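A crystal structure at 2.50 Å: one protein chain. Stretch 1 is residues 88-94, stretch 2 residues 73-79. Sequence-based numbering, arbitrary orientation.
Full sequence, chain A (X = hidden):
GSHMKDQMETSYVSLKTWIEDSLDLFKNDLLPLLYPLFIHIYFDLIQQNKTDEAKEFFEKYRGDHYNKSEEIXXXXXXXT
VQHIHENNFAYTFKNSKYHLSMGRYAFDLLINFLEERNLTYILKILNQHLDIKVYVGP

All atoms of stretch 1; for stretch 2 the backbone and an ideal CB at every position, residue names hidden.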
# COMPACT_ATOMS: atom_id res chain seq x y z
N ASN A 88 -9.25 -7.32 -14.94
CA ASN A 88 -9.10 -8.38 -13.95
C ASN A 88 -7.84 -8.26 -13.14
O ASN A 88 -7.78 -8.73 -12.00
CB ASN A 88 -9.20 -9.76 -14.60
CG ASN A 88 -10.63 -10.25 -14.73
OD1 ASN A 88 -10.95 -11.04 -15.61
ND2 ASN A 88 -11.50 -9.76 -13.84
N PHE A 89 -6.81 -7.64 -13.70
CA PHE A 89 -5.62 -7.38 -12.92
C PHE A 89 -5.98 -6.38 -11.79
O PHE A 89 -5.45 -6.47 -10.70
CB PHE A 89 -4.46 -6.89 -13.78
CG PHE A 89 -4.58 -5.45 -14.17
CD1 PHE A 89 -4.17 -4.45 -13.31
CD2 PHE A 89 -5.11 -5.11 -15.40
CE1 PHE A 89 -4.30 -3.12 -13.67
CE2 PHE A 89 -5.25 -3.78 -15.77
CZ PHE A 89 -4.84 -2.79 -14.91
N ALA A 90 -6.91 -5.46 -12.05
CA ALA A 90 -7.36 -4.50 -11.02
C ALA A 90 -8.34 -5.13 -10.03
O ALA A 90 -8.27 -4.85 -8.83
CB ALA A 90 -7.97 -3.28 -11.65
N TYR A 91 -9.25 -5.97 -10.54
CA TYR A 91 -10.24 -6.64 -9.71
C TYR A 91 -9.57 -7.64 -8.80
O TYR A 91 -9.85 -7.68 -7.60
CB TYR A 91 -11.26 -7.37 -10.59
CG TYR A 91 -12.43 -7.97 -9.83
CD1 TYR A 91 -13.51 -7.20 -9.44
CD2 TYR A 91 -12.46 -9.32 -9.52
CE1 TYR A 91 -14.58 -7.75 -8.76
CE2 TYR A 91 -13.53 -9.89 -8.84
CZ TYR A 91 -14.58 -9.11 -8.46
OH TYR A 91 -15.63 -9.68 -7.79
N THR A 92 -8.69 -8.45 -9.37
CA THR A 92 -7.96 -9.45 -8.61
C THR A 92 -7.16 -8.80 -7.50
O THR A 92 -7.13 -9.29 -6.38
CB THR A 92 -7.03 -10.26 -9.49
OG1 THR A 92 -7.81 -11.10 -10.34
CG2 THR A 92 -6.12 -11.13 -8.65
N PHE A 93 -6.52 -7.68 -7.82
CA PHE A 93 -5.73 -6.99 -6.83
C PHE A 93 -6.61 -6.48 -5.66
O PHE A 93 -6.21 -6.53 -4.50
CB PHE A 93 -4.95 -5.84 -7.45
CG PHE A 93 -3.89 -5.30 -6.55
CD1 PHE A 93 -4.22 -4.53 -5.46
CD2 PHE A 93 -2.55 -5.62 -6.76
CE1 PHE A 93 -3.26 -4.06 -4.60
CE2 PHE A 93 -1.58 -5.14 -5.91
CZ PHE A 93 -1.93 -4.36 -4.83
N LYS A 94 -7.80 -6.00 -5.98
CA LYS A 94 -8.67 -5.43 -4.98
C LYS A 94 -9.27 -6.48 -4.05
O LYS A 94 -9.54 -6.21 -2.89
CB LYS A 94 -9.81 -4.63 -5.65
CG LYS A 94 -10.59 -3.80 -4.65
CD LYS A 94 -11.67 -2.97 -5.29
CE LYS A 94 -13.08 -3.43 -4.89
NZ LYS A 94 -13.65 -4.44 -5.84
N UNK A 73 1.67 1.28 -14.94
CA UNK A 73 1.08 1.79 -16.18
C UNK A 73 -0.19 1.04 -16.58
O UNK A 73 -1.00 1.56 -17.34
CB UNK A 73 2.10 1.70 -17.31
N UNK A 74 -0.38 -0.18 -16.09
CA UNK A 74 -1.67 -0.85 -16.25
C UNK A 74 -2.75 -0.13 -15.43
O UNK A 74 -3.87 0.07 -15.91
CB UNK A 74 -1.57 -2.32 -15.83
N UNK A 75 -2.41 0.28 -14.21
CA UNK A 75 -3.37 0.97 -13.34
C UNK A 75 -3.61 2.43 -13.73
O UNK A 75 -4.67 2.97 -13.46
CB UNK A 75 -2.88 0.91 -11.89
N UNK A 76 -2.62 3.06 -14.33
CA UNK A 76 -2.75 4.44 -14.81
C UNK A 76 -4.08 4.72 -15.53
O UNK A 76 -4.66 5.78 -15.36
CB UNK A 76 -1.59 4.76 -15.75
N UNK A 77 -4.56 3.75 -16.32
CA UNK A 77 -5.78 3.92 -17.12
C UNK A 77 -7.05 3.57 -16.36
O UNK A 77 -8.14 3.64 -16.92
CB UNK A 77 -5.70 3.06 -18.38
N UNK A 78 -6.92 3.18 -15.10
CA UNK A 78 -8.07 2.81 -14.27
C UNK A 78 -8.51 3.97 -13.37
O UNK A 78 -7.90 4.19 -12.33
CB UNK A 78 -7.73 1.59 -13.42
N UNK A 79 -9.56 4.70 -13.78
CA UNK A 79 -10.03 5.89 -13.06
C UNK A 79 -11.34 5.67 -12.29
O UNK A 79 -11.56 6.30 -11.27
CB UNK A 79 -10.22 7.04 -14.05

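Stretch 1 is a helix that offers stretch 2 an apolar surface made by Phe89, Ala90 and Phe93, with no charged group within reach, so shape and hydrophobicity should dominate the choice of side chains opposite it.

Position 73 has helical backbone angles, and its ideal CB finds nothing of stretch 1 within 5.5 Å. This contact places no demand on it, and almost any helix-compatible residue would serve. It is Lys73, whose side chain is extended through chi3 and makes no contact with stretch 1.

Position 74 is more constrained. Its CA-to-CB bond points toward stretch 1, and the ideal CB lies a tight 3.4 Å from Phe89 CZ, over the ring. With CB already so near the ring, an unbranched chain starting with a methylene could lie across its face; Gln, Glu, Met, Lys or Arg would all be plausible. The residue is Gln74. Its CB sits 3.8 Å from the centroid of the Phe89 ring, 29° off the ring normal, in a CH-pi contact, and the chain continues over the same face until NE2 comes within 3.0 Å of Phe89 CD2. That approach is close, but it is packing of an amide on a ring and not a hydrogen bond.

Position 75 points its CA-to-CB bond sideways, with the ideal CB 4.6 Å from Phe89 CE1. A short side chain would leave the space between Phe89, Ala90 and Phe93 poorly filled; a long apolar one, such as Leu, Met or Phe, could turn into it. Phe75 does so with chi1 in the m well, bringing its ring among all three residues. The edge of Phe89 is directed toward the face of Phe75 in an offset edge-to-face pair, with planes at 60° and CE1 of Phe89 3.2 Å from CE1 of Phe75. Phe75 in turn directs its edge toward the face of Phe93, the planes lying at 79°, while its CE1 is 4.0 Å from Ala90 CA.

Position 76 is out of reach of stretch 1, which leaves polar or apolar residues equally possible; it is Glu76, whose OE1 is hydrogen-bonded elsewhere in the structure. Position 77, the third residue of a type I turn, has phi/psi of -87/1° and a sideways CA-to-CB bond, so small polar residues such as Ser, Asn or Asp would fit well. It is Ser77, which makes no contact with stretch 1.

Position 78 closes the turn, its N donating to the backbone O of position 75 at 2.8 Å. Its CA-to-CB bond points toward stretch 1, but the ideal CB is still 5.2 Å from Ala90 CB, a gap suited to Ile, Leu, Val or Met. Ile78 spans it with CD1, which lies 3.3 Å from Ala90 CB and 3.2 Å from Phe89 CZ.

Position 79 faces open space as far as stretch 1 is concerned and tolerates many residues; Tyr79 touches a crystal neighbour instead.

Stretch 2 73-79: KQFESIY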
# COMPACT_ATOMS: atom_id res chain seq x y z
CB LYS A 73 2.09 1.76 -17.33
CG LYS A 73 1.61 2.50 -18.57
CD LYS A 73 2.60 2.40 -19.72
CE LYS A 73 2.05 3.09 -20.96
NZ LYS A 73 0.67 2.60 -21.29
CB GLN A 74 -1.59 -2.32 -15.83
CG GLN A 74 -1.29 -3.30 -16.97
CD GLN A 74 -1.41 -4.75 -16.52
OE1 GLN A 74 -0.54 -5.27 -15.83
NE2 GLN A 74 -2.51 -5.40 -16.90
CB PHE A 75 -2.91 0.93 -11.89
CG PHE A 75 -2.86 -0.45 -11.31
CD1 PHE A 75 -4.01 -1.19 -11.14
CD2 PHE A 75 -1.67 -0.99 -10.88
CE1 PHE A 75 -3.95 -2.44 -10.57
CE2 PHE A 75 -1.62 -2.23 -10.33
CZ PHE A 75 -2.76 -2.96 -10.17
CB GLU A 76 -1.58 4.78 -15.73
CG GLU A 76 -1.79 5.97 -16.64
CD GLU A 76 -0.81 5.99 -17.79
OE1 GLU A 76 0.42 6.05 -17.53
OE2 GLU A 76 -1.26 5.95 -18.96
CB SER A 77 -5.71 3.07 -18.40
OG SER A 77 -6.17 1.73 -18.18
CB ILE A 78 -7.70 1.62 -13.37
CG1 ILE A 78 -7.36 0.41 -14.21
CG2 ILE A 78 -8.85 1.28 -12.40
CD1 ILE A 78 -6.85 -0.74 -13.40
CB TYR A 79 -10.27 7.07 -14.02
CG TYR A 79 -9.15 7.30 -14.99
CD1 TYR A 79 -7.90 7.74 -14.55
CD2 TYR A 79 -9.32 7.08 -16.35
CE1 TYR A 79 -6.87 7.95 -15.44
CE2 TYR A 79 -8.28 7.29 -17.25
CZ TYR A 79 -7.06 7.72 -16.78
OH TYR A 79 -6.03 7.93 -17.65
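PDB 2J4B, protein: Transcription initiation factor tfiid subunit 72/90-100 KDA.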